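STING-associated CdnE c-di-GMP synthase (Flavobacteriaceae, PDB 6WT8) probably synthesises the cyclic dinucleotide c-di-GMP that a partner STING protein senses in bacterial CBASS anti-phage defence. Local coordinates at residues T111-E116 / Y150-Q154; L169-T175 / I184-V188; I178-N182 / I221-K225. All coordinates share one frame; numbering follows the deposited sequence.

Interaction 1 (T111-E116 / Y150-Q154); sequences TNKSSE and YQGNQ
With its CG anti to the backbone N (chi1 -176°), Tyr150 lays its ring against Ser114, while Gln154, bent at its second torsion (chi2 75°), carries its amide between the hydroxyls of Thr111 and Ser114. Ser114 CB sits over one face of the Tyr150 ring, 3.7 Å from the ring centroid and close to the normal, a CH-pi contact; the backbone N of Gly152 lies over the opposite face. Lys113 CB comes within 3.7 Å of Tyr150 OH, whose hydrogen-bonding partner is Asp157.

The Gln154 amide works at both ends. Its NE2 donates to Thr111 OG1 at 3.1 Å, with that oxygen 19° out of the amide plane, and its OE1 takes a weak bond from Ser114 OG at 3.0 Å. The firmer partner of OE1 is Thr201 OG1 of strand 192-204; with partners at both ends of the amide, its rotation is probably restrained. The Glu116 carboxylate merely brushes Gln154, OE2 lying 4.0 Å from CG.

The contact is at the surface. Residues 111-116 turn a corner at Lys113, between strands 106-112 and 114-117, both paired parallel with strand 192-204, and residues 150-154 lead into helix 154-172, where Asn153 is the N-cap and bonds Asp156 N.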
loop_
_atom_site.group_PDB
_atom_site.type_symbol
_atom_site.label_atom_id
_atom_site.label_comp_id
_atom_site.label_asym_id
_atom_site.label_seq_id
_atom_site.Cartn_x
_atom_site.Cartn_y
_atom_site.Cartn_z
ATOM N N THR A 111 7.512 -5.911 18.978
ATOM C CA THR A 111 8.428 -6.156 20.079
ATOM C C THR A 111 9.869 -5.931 19.618
ATOM O O THR A 111 10.220 -6.241 18.471
ATOM C CB THR A 111 8.237 -7.574 20.592
ATOM O OG1 THR A 111 8.357 -8.525 19.510
ATOM C CG2 THR A 111 6.898 -7.669 21.285
ATOM N N ASN A 112 10.685 -5.280 20.466
ATOM C CA ASN A 112 11.971 -4.779 19.965
ATOM C C ASN A 112 13.156 -5.285 20.789
ATOM O O ASN A 112 14.259 -4.746 20.622
ATOM C CB ASN A 112 11.976 -3.234 19.905
ATOM C CG ASN A 112 11.805 -2.594 21.289
ATOM O OD1 ASN A 112 11.882 -3.278 22.322
ATOM N ND2 ASN A 112 11.578 -1.283 21.310
ATOM N N LYS A 113 12.946 -6.271 21.647
ATOM C CA LYS A 113 13.983 -6.920 22.462
ATOM C C LYS A 113 14.672 -8.071 21.764
ATOM O O LYS A 113 15.776 -8.469 22.173
ATOM C CB LYS A 113 13.384 -7.552 23.703
ATOM C CG LYS A 113 12.691 -6.634 24.621
ATOM C CD LYS A 113 13.628 -5.577 25.073
ATOM C CE LYS A 113 13.278 -5.168 26.484
ATOM N NZ LYS A 113 13.643 -3.733 26.634
ATOM N N SER A 114 13.953 -8.724 20.861
ATOM C CA SER A 114 14.456 -9.861 20.111
ATOM C C SER A 114 13.803 -9.795 18.751
ATOM O O SER A 114 12.777 -9.133 18.572
ATOM C CB SER A 114 14.135 -11.192 20.795
ATOM O OG SER A 114 12.735 -11.337 20.930
ATOM N N SER A 115 14.464 -10.392 17.777
ATOM C CA SER A 115 13.973 -10.363 16.420
ATOM C C SER A 115 14.137 -11.748 15.815
ATOM O O SER A 115 15.043 -12.496 16.168
ATOM C CB SER A 115 14.740 -9.334 15.601
ATOM O OG SER A 115 14.271 -9.290 14.274
ATOM N N GLU A 116 13.271 -12.064 14.883
ATOM C CA GLU A 116 13.507 -13.192 14.004
ATOM C C GLU A 116 14.485 -12.750 12.915
ATOM O O GLU A 116 14.589 -11.559 12.610
ATOM C CB GLU A 116 12.182 -13.635 13.392
ATOM C CG GLU A 116 11.115 -14.071 14.448
ATOM C CD GLU A 116 11.566 -15.274 15.207
ATOM O OE1 GLU A 116 11.976 -16.244 14.559
ATOM O OE2 GLU A 116 11.521 -15.237 16.450
ATOM N N TYR A 150 18.162 -14.842 22.847
ATOM C CA TYR A 150 17.246 -14.044 23.658
ATOM C C TYR A 150 17.034 -14.629 25.058
ATOM O O TYR A 150 16.777 -15.825 25.209
ATOM C CB TYR A 150 15.892 -13.898 22.965
ATOM C CG TYR A 150 14.949 -12.997 23.719
ATOM C CD1 TYR A 150 15.420 -11.856 24.365
ATOM C CD2 TYR A 150 13.588 -13.269 23.776
ATOM C CE1 TYR A 150 14.575 -11.020 25.060
ATOM C CE2 TYR A 150 12.727 -12.438 24.460
ATOM C CZ TYR A 150 13.221 -11.310 25.104
ATOM O OH TYR A 150 12.360 -10.472 25.787
ATOM N N GLN A 151 17.115 -13.750 26.067
ATOM C CA GLN A 151 16.973 -14.145 27.468
ATOM C C GLN A 151 15.529 -14.478 27.848
ATOM O O GLN A 151 15.301 -15.289 28.756
ATOM C CB GLN A 151 17.491 -13.024 28.378
ATOM C CG GLN A 151 18.971 -12.710 28.235
ATOM C CD GLN A 151 19.834 -13.674 29.011
ATOM O OE1 GLN A 151 20.284 -14.687 28.481
ATOM N NE2 GLN A 151 20.063 -13.369 30.277
ATOM N N GLY A 152 14.552 -13.854 27.200
ATOM C CA GLY A 152 13.139 -14.050 27.489
ATOM C C GLY A 152 12.477 -15.036 26.546
ATOM O O GLY A 152 13.115 -15.944 26.001
ATOM N N ASN A 153 11.173 -14.857 26.338
ATOM C CA ASN A 153 10.409 -15.736 25.457
ATOM C C ASN A 153 9.675 -14.859 24.442
ATOM O O ASN A 153 8.759 -14.131 24.816
ATOM C CB ASN A 153 9.440 -16.599 26.283
ATOM C CG ASN A 153 8.764 -17.695 25.466
ATOM O OD1 ASN A 153 8.035 -17.416 24.514
ATOM N ND2 ASN A 153 8.974 -18.956 25.867
ATOM N N GLN A 154 10.072 -14.944 23.166
ATOM C CA GLN A 154 9.504 -14.099 22.107
ATOM C C GLN A 154 7.982 -14.239 22.012
ATOM O O GLN A 154 7.254 -13.237 21.936
ATOM C CB GLN A 154 10.156 -14.460 20.768
ATOM C CG GLN A 154 9.494 -13.834 19.548
ATOM C CD GLN A 154 9.817 -12.364 19.402
ATOM O OE1 GLN A 154 10.789 -11.998 18.709
ATOM N NE2 GLN A 154 9.009 -11.499 20.065
#

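Interaction 2 (L169-T175 / I184-V188); sequences LSSTYKT and IYVKV
The Tyr173 ring is sandwiched between two methyl groups: Val186 CG1 rests over one face, 3.8 Å from the ring centroid in a CH-pi contact, and Thr172 CG2 lies over the opposite face, both offset toward the rim. Lys187 O and Val188 CA approach the same ring obliquely, the carbonyl oxygen 3.7 Å from Tyr173 CD1.

The two methyls of Val186 are shared out. CG1, anti to the backbone N (chi1 -178°), takes the tyrosine, whereas CG2 meets Leu169 CD1 at 3.8 Å. That same leucine methyl touches Ile184 CG2 at 3.9 Å, and so spans two inward-facing residues of the strand. Val73 of helix 60-81 packs on Leu169, Tyr173 and Val188, closing the apolar patch from another helix.

Beyond the helix end the chain draws close to the strand. Lys187 N donates to Thr175 O at 3.0 Å, almost straight (162°), and one water accepts from Thr175 N and donates to Lys187 O, bridging the two backbones. The side chains of these residues run side by side, with Thr175 CG2 only 3.4 Å from Lys187 CD, a tight fit; the lysine amine goes on to a salt bridge with Asp194.

Apolar packing thus seats the end of helix 154-172 on strand 184-189, while a direct and a water-mediated backbone link fix how the departing chain lies along that strand.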
loop_
_atom_site.group_PDB
_atom_site.type_symbol
_atom_site.label_atom_id
_atom_site.label_comp_id
_atom_site.label_asym_id
_atom_site.label_seq_id
_atom_site.Cartn_x
_atom_site.Cartn_y
_atom_site.Cartn_z
ATOM N N LEU A 169 -6.536 -0.601 26.208
ATOM C CA LEU A 169 -7.439 0.055 25.268
ATOM C C LEU A 169 -8.883 -0.039 25.747
ATOM O O LEU A 169 -9.665 0.912 25.590
ATOM C CB LEU A 169 -7.251 -0.563 23.867
ATOM C CG LEU A 169 -5.870 -0.258 23.271
ATOM C CD1 LEU A 169 -5.628 -1.166 22.038
ATOM C CD2 LEU A 169 -5.704 1.232 22.888
ATOM N N SER A 170 -9.266 -1.177 26.346
ATOM C CA SER A 170 -10.634 -1.308 26.825
ATOM C C SER A 170 -10.918 -0.382 27.989
ATOM O O SER A 170 -12.084 -0.055 28.230
ATOM C CB SER A 170 -10.906 -2.747 27.264
ATOM O OG SER A 170 -10.863 -3.603 26.155
ATOM N N SER A 171 -9.896 -0.046 28.773
ATOM C CA SER A 171 -10.108 0.872 29.884
ATOM C C SER A 171 -10.123 2.327 29.443
ATOM O O SER A 171 -10.590 3.181 30.205
ATOM C CB SER A 171 -9.039 0.652 30.955
ATOM O OG SER A 171 -7.781 1.109 30.570
ATOM N N THR A 172 -9.679 2.626 28.222
ATOM C CA THR A 172 -9.556 3.973 27.672
ATOM C C THR A 172 -10.693 4.315 26.729
ATOM O O THR A 172 -11.249 5.419 26.796
ATOM C CB THR A 172 -8.233 4.108 26.907
ATOM O OG1 THR A 172 -7.137 3.838 27.775
ATOM C CG2 THR A 172 -8.085 5.511 26.296
ATOM N N TYR A 173 -11.099 3.368 25.895
ATOM C CA TYR A 173 -12.079 3.614 24.849
ATOM C C TYR A 173 -13.342 2.807 25.102
ATOM O O TYR A 173 -13.280 1.627 25.471
ATOM C CB TYR A 173 -11.490 3.256 23.455
ATOM C CG TYR A 173 -10.309 4.120 23.092
ATOM C CD1 TYR A 173 -10.504 5.418 22.610
ATOM C CD2 TYR A 173 -9.002 3.685 23.319
ATOM C CE1 TYR A 173 -9.419 6.232 22.318
ATOM C CE2 TYR A 173 -7.890 4.511 22.977
ATOM C CZ TYR A 173 -8.128 5.783 22.509
ATOM O OH TYR A 173 -7.038 6.582 22.235
ATOM N N LYS A 174 -14.490 3.447 24.887
ATOM C CA LYS A 174 -15.775 2.785 25.102
ATOM C C LYS A 174 -15.940 1.526 24.253
ATOM O O LYS A 174 -16.470 0.518 24.735
ATOM C CB LYS A 174 -16.910 3.770 24.814
ATOM C CG LYS A 174 -18.274 3.184 24.972
ATOM C CD LYS A 174 -19.344 4.122 24.403
ATOM C CE LYS A 174 -20.745 3.593 24.663
ATOM N NZ LYS A 174 -21.167 3.869 26.062
ATOM N N THR A 175 -15.577 1.578 22.968
ATOM C CA THR A 175 -15.851 0.476 22.050
ATOM C C THR A 175 -14.535 -0.035 21.491
ATOM O O THR A 175 -13.832 0.700 20.786
ATOM C CB THR A 175 -16.756 0.932 20.915
ATOM O OG1 THR A 175 -17.949 1.470 21.485
ATOM C CG2 THR A 175 -17.128 -0.227 19.994
ATOM N N ILE A 184 -6.496 -5.664 17.260
ATOM C CA ILE A 184 -7.486 -5.074 18.158
ATOM C C ILE A 184 -8.124 -3.883 17.447
ATOM O O ILE A 184 -7.404 -3.044 16.916
ATOM C CB ILE A 184 -6.822 -4.623 19.470
ATOM C CG1 ILE A 184 -6.198 -5.818 20.219
ATOM C CG2 ILE A 184 -7.883 -3.946 20.402
ATOM C CD1 ILE A 184 -5.151 -5.327 21.273
ATOM N N TYR A 185 -9.445 -3.782 17.434
ATOM C CA TYR A 185 -10.106 -2.716 16.686
ATOM C C TYR A 185 -10.624 -1.672 17.674
ATOM O O TYR A 185 -11.421 -1.993 18.553
ATOM C CB TYR A 185 -11.269 -3.272 15.856
ATOM C CG TYR A 185 -11.650 -2.464 14.619
ATOM C CD1 TYR A 185 -10.672 -1.833 13.849
ATOM C CD2 TYR A 185 -12.965 -2.380 14.201
ATOM C CE1 TYR A 185 -11.002 -1.113 12.683
ATOM C CE2 TYR A 185 -13.319 -1.668 13.051
ATOM C CZ TYR A 185 -12.340 -1.043 12.293
ATOM O OH TYR A 185 -12.681 -0.336 11.146
ATOM N N VAL A 186 -10.137 -0.435 17.558
ATOM C CA VAL A 186 -10.422 0.623 18.520
ATOM C C VAL A 186 -11.278 1.690 17.872
ATOM O O VAL A 186 -10.908 2.214 16.819
ATOM C CB VAL A 186 -9.127 1.257 19.036
ATOM C CG1 VAL A 186 -9.454 2.310 20.079
ATOM C CG2 VAL A 186 -8.226 0.152 19.582
ATOM N N LYS A 187 -12.365 2.074 18.530
ATOM C CA LYS A 187 -13.145 3.223 18.058
ATOM C C LYS A 187 -12.630 4.451 18.796
ATOM O O LYS A 187 -12.957 4.671 19.971
ATOM C CB LYS A 187 -14.631 2.986 18.280
ATOM C CG LYS A 187 -15.175 1.906 17.350
ATOM C CD LYS A 187 -16.703 1.899 17.380
ATOM C CE LYS A 187 -17.286 3.167 16.791
ATOM N NZ LYS A 187 -17.126 3.143 15.303
ATOM N N VAL A 188 -11.801 5.254 18.112
ATOM C CA VAL A 188 -11.330 6.515 18.685
ATOM C C VAL A 188 -12.432 7.555 18.537
ATOM O O VAL A 188 -13.124 7.582 17.525
ATOM C CB VAL A 188 -10.019 6.921 17.994
ATOM C CG1 VAL A 188 -9.407 8.203 18.600
ATOM C CG2 VAL A 188 -9.000 5.780 18.031
HETATM O O HOH W 1 -14.978 4.196 21.716
#

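Interaction 3 (I178-N182 / I221-K225); sequences IEKEN and IYNKK
One backbone-to-backbone hydrogen bond joins the loops: Lys224 N donates to Glu181 O at 2.8 Å, nearly straight (175°); Asn223 CA adds a CA-H...O contact to that same oxygen. The Lys224 side chain, fully extended from a CG anti to its backbone N (chi1 174°), reaches along the other loop to donate NZ to Ile178 O at 3.1 Å. That amine also forms a salt bridge with Glu166 of helix 154-172.

Among the side chains, Asn223 ND2 gives a long, weak bond to Glu181 OE2 at 3.4 Å, the amide and carboxylate planes almost perpendicular. Asn223 OD1 turns back on its own chain, accepting from Thr226 N and weakly from Lys225 N. Both segments are loops of one mixed sheet: residues 178-182 lie in the connection of the beta hairpin formed by strands 176-177 and 184-189, and residues 221-225 leave strand 218-221.

In van der Waals contact, the aliphatic part of Lys225 lies against Glu181, CE 3.3 Å from CG; its NZ stays 4.6 Å from Glu181 OE2, too far for a salt bridge, though the opposite charges probably still attract. An alanine in place of Glu181 would probably cost Asn223 ND2 its weak carboxylate bond and let the Lys225 chain, no longer lying against CG, swing more freely.

Water joins the asparagines too, one molecule accepting from Asn182 ND2 and from Asn223 ND2 at 2.9 Å. Asn182 OD1 is bound by Asn230 ND2.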
loop_
_atom_site.group_PDB
_atom_site.type_symbol
_atom_site.label_atom_id
_atom_site.label_comp_id
_atom_site.label_asym_id
_atom_site.label_seq_id
_atom_site.Cartn_x
_atom_site.Cartn_y
_atom_site.Cartn_z
ATOM N N ILE A 178 -11.918 -6.926 20.866
ATOM C CA ILE A 178 -10.753 -7.697 21.240
ATOM C C ILE A 178 -10.838 -9.132 20.743
ATOM O O ILE A 178 -9.946 -9.942 21.065
ATOM C CB ILE A 178 -10.502 -7.689 22.760
ATOM C CG1 ILE A 178 -11.640 -8.441 23.451
ATOM C CG2 ILE A 178 -10.297 -6.282 23.284
ATOM C CD1 ILE A 178 -11.326 -8.933 24.878
ATOM N N GLU A 179 -11.835 -9.452 19.926
ATOM C CA GLU A 179 -12.032 -10.839 19.508
ATOM C C GLU A 179 -11.380 -11.215 18.181
ATOM O O GLU A 179 -11.417 -12.401 17.825
ATOM C CB GLU A 179 -13.539 -11.162 19.456
ATOM C CG GLU A 179 -14.178 -11.119 20.835
ATOM C CD GLU A 179 -13.434 -12.003 21.842
ATOM O OE1 GLU A 179 -12.962 -13.091 21.442
ATOM O OE2 GLU A 179 -13.306 -11.618 23.030
ATOM N N LYS A 180 -10.789 -10.275 17.440
ATOM C CA LYS A 180 -10.172 -10.618 16.151
ATOM C C LYS A 180 -8.795 -11.223 16.375
ATOM O O LYS A 180 -8.117 -10.903 17.351
ATOM C CB LYS A 180 -10.043 -9.417 15.208
ATOM C CG LYS A 180 -11.370 -8.690 14.968
ATOM C CD LYS A 180 -11.305 -7.834 13.689
ATOM C CE LYS A 180 -10.460 -6.599 13.829
ATOM N NZ LYS A 180 -10.599 -5.676 12.642
ATOM N N GLU A 181 -8.391 -12.103 15.452
ATOM C CA GLU A 181 -7.184 -12.904 15.650
ATOM C C GLU A 181 -5.947 -12.038 15.547
ATOM O O GLU A 181 -4.988 -12.230 16.310
ATOM C CB GLU A 181 -7.040 -13.988 14.585
ATOM C CG GLU A 181 -8.138 -14.956 14.373
ATOM C CD GLU A 181 -7.746 -15.861 13.234
ATOM O OE1 GLU A 181 -7.529 -15.336 12.109
ATOM O OE2 GLU A 181 -7.568 -17.065 13.483
ATOM N N ASN A 182 -5.907 -11.162 14.550
ATOM C CA ASN A 182 -4.670 -10.505 14.164
ATOM C C ASN A 182 -4.656 -9.018 14.489
ATOM O O ASN A 182 -3.658 -8.354 14.215
ATOM C CB ASN A 182 -4.412 -10.713 12.660
ATOM C CG ASN A 182 -4.019 -12.137 12.323
ATOM O OD1 ASN A 182 -3.189 -12.764 12.991
ATOM N ND2 ASN A 182 -4.641 -12.674 11.283
ATOM N N ILE A 221 3.331 -10.958 12.230
ATOM C CA ILE A 221 2.195 -10.550 13.060
ATOM C C ILE A 221 1.752 -11.689 13.968
ATOM O O ILE A 221 1.578 -12.835 13.527
ATOM C CB ILE A 221 1.053 -10.103 12.142
ATOM C CG1 ILE A 221 1.502 -8.800 11.468
ATOM C CG2 ILE A 221 -0.231 -9.801 12.916
ATOM C CD1 ILE A 221 0.563 -8.340 10.309
ATOM N N TYR A 222 1.480 -11.360 15.239
ATOM C CA TYR A 222 0.992 -12.337 16.208
ATOM C C TYR A 222 -0.504 -12.617 16.059
ATOM O O TYR A 222 -1.313 -11.693 16.037
ATOM C CB TYR A 222 1.266 -11.817 17.617
ATOM C CG TYR A 222 0.811 -12.800 18.700
ATOM C CD1 TYR A 222 1.431 -14.014 18.848
ATOM C CD2 TYR A 222 -0.251 -12.496 19.523
ATOM C CE1 TYR A 222 1.031 -14.934 19.833
ATOM C CE2 TYR A 222 -0.654 -13.396 20.518
ATOM C CZ TYR A 222 -0.025 -14.622 20.632
ATOM O OH TYR A 222 -0.424 -15.514 21.626
ATOM N N ASN A 223 -0.862 -13.887 15.955
ATOM C CA ASN A 223 -2.242 -14.335 15.889
ATOM C C ASN A 223 -2.675 -14.826 17.263
ATOM O O ASN A 223 -2.113 -15.783 17.790
ATOM C CB ASN A 223 -2.362 -15.470 14.874
ATOM C CG ASN A 223 -3.812 -15.965 14.723
ATOM O OD1 ASN A 223 -4.473 -16.269 15.697
ATOM N ND2 ASN A 223 -4.296 -16.003 13.476
ATOM N N LYS A 224 -3.662 -14.157 17.861
ATOM C CA LYS A 224 -4.045 -14.455 19.251
ATOM C C LYS A 224 -4.711 -15.818 19.392
ATOM O O LYS A 224 -4.547 -16.476 20.417
ATOM C CB LYS A 224 -5.012 -13.370 19.731
ATOM C CG LYS A 224 -5.612 -13.602 21.090
ATOM C CD LYS A 224 -6.631 -12.544 21.418
ATOM C CE LYS A 224 -7.197 -12.721 22.835
ATOM N NZ LYS A 224 -8.421 -11.872 22.893
ATOM N N LYS A 225 -5.414 -16.245 18.357
ATOM C CA LYS A 225 -6.167 -17.496 18.405
ATOM C C LYS A 225 -5.232 -18.689 18.298
ATOM O O LYS A 225 -5.366 -19.654 19.052
ATOM C CB LYS A 225 -7.214 -17.519 17.286
ATOM C CG LYS A 225 -8.399 -18.440 17.589
ATOM C CD LYS A 225 -9.333 -18.631 16.386
ATOM C CE LYS A 225 -9.926 -17.320 15.853
ATOM N NZ LYS A 225 -10.723 -16.508 16.830
HETATM O O HOH W 2 -2.889 -10.494 18.031
HETATM O O HOH W 3 -1.724 -8.750 16.084
HETATM O O HOH W 4 -3.314 -15.377 10.770
#

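Interaction 2 is the most apolar of the three, with buried Leu169, Ile184, Val186 and Val188 between helix and sheet. Interaction 1 is a surface contact run by an amide, two hydroxyls and one ring face, and interaction 3, partly buried, relies on backbone bonds, lysine and water. All three border helix 154-172: interaction 1 at its start, interaction 2 at its end, and interaction 3 through salt bridging to its Glu166. Interactions 1 and 2, with centres about 27 Å apart, reach the same sheet without touching. Interactions 2 and 3 do touch, Lys180 NZ lying 3.9 Å from Tyr185 CG in a cation-pi pair, and their segments alternate along the chain.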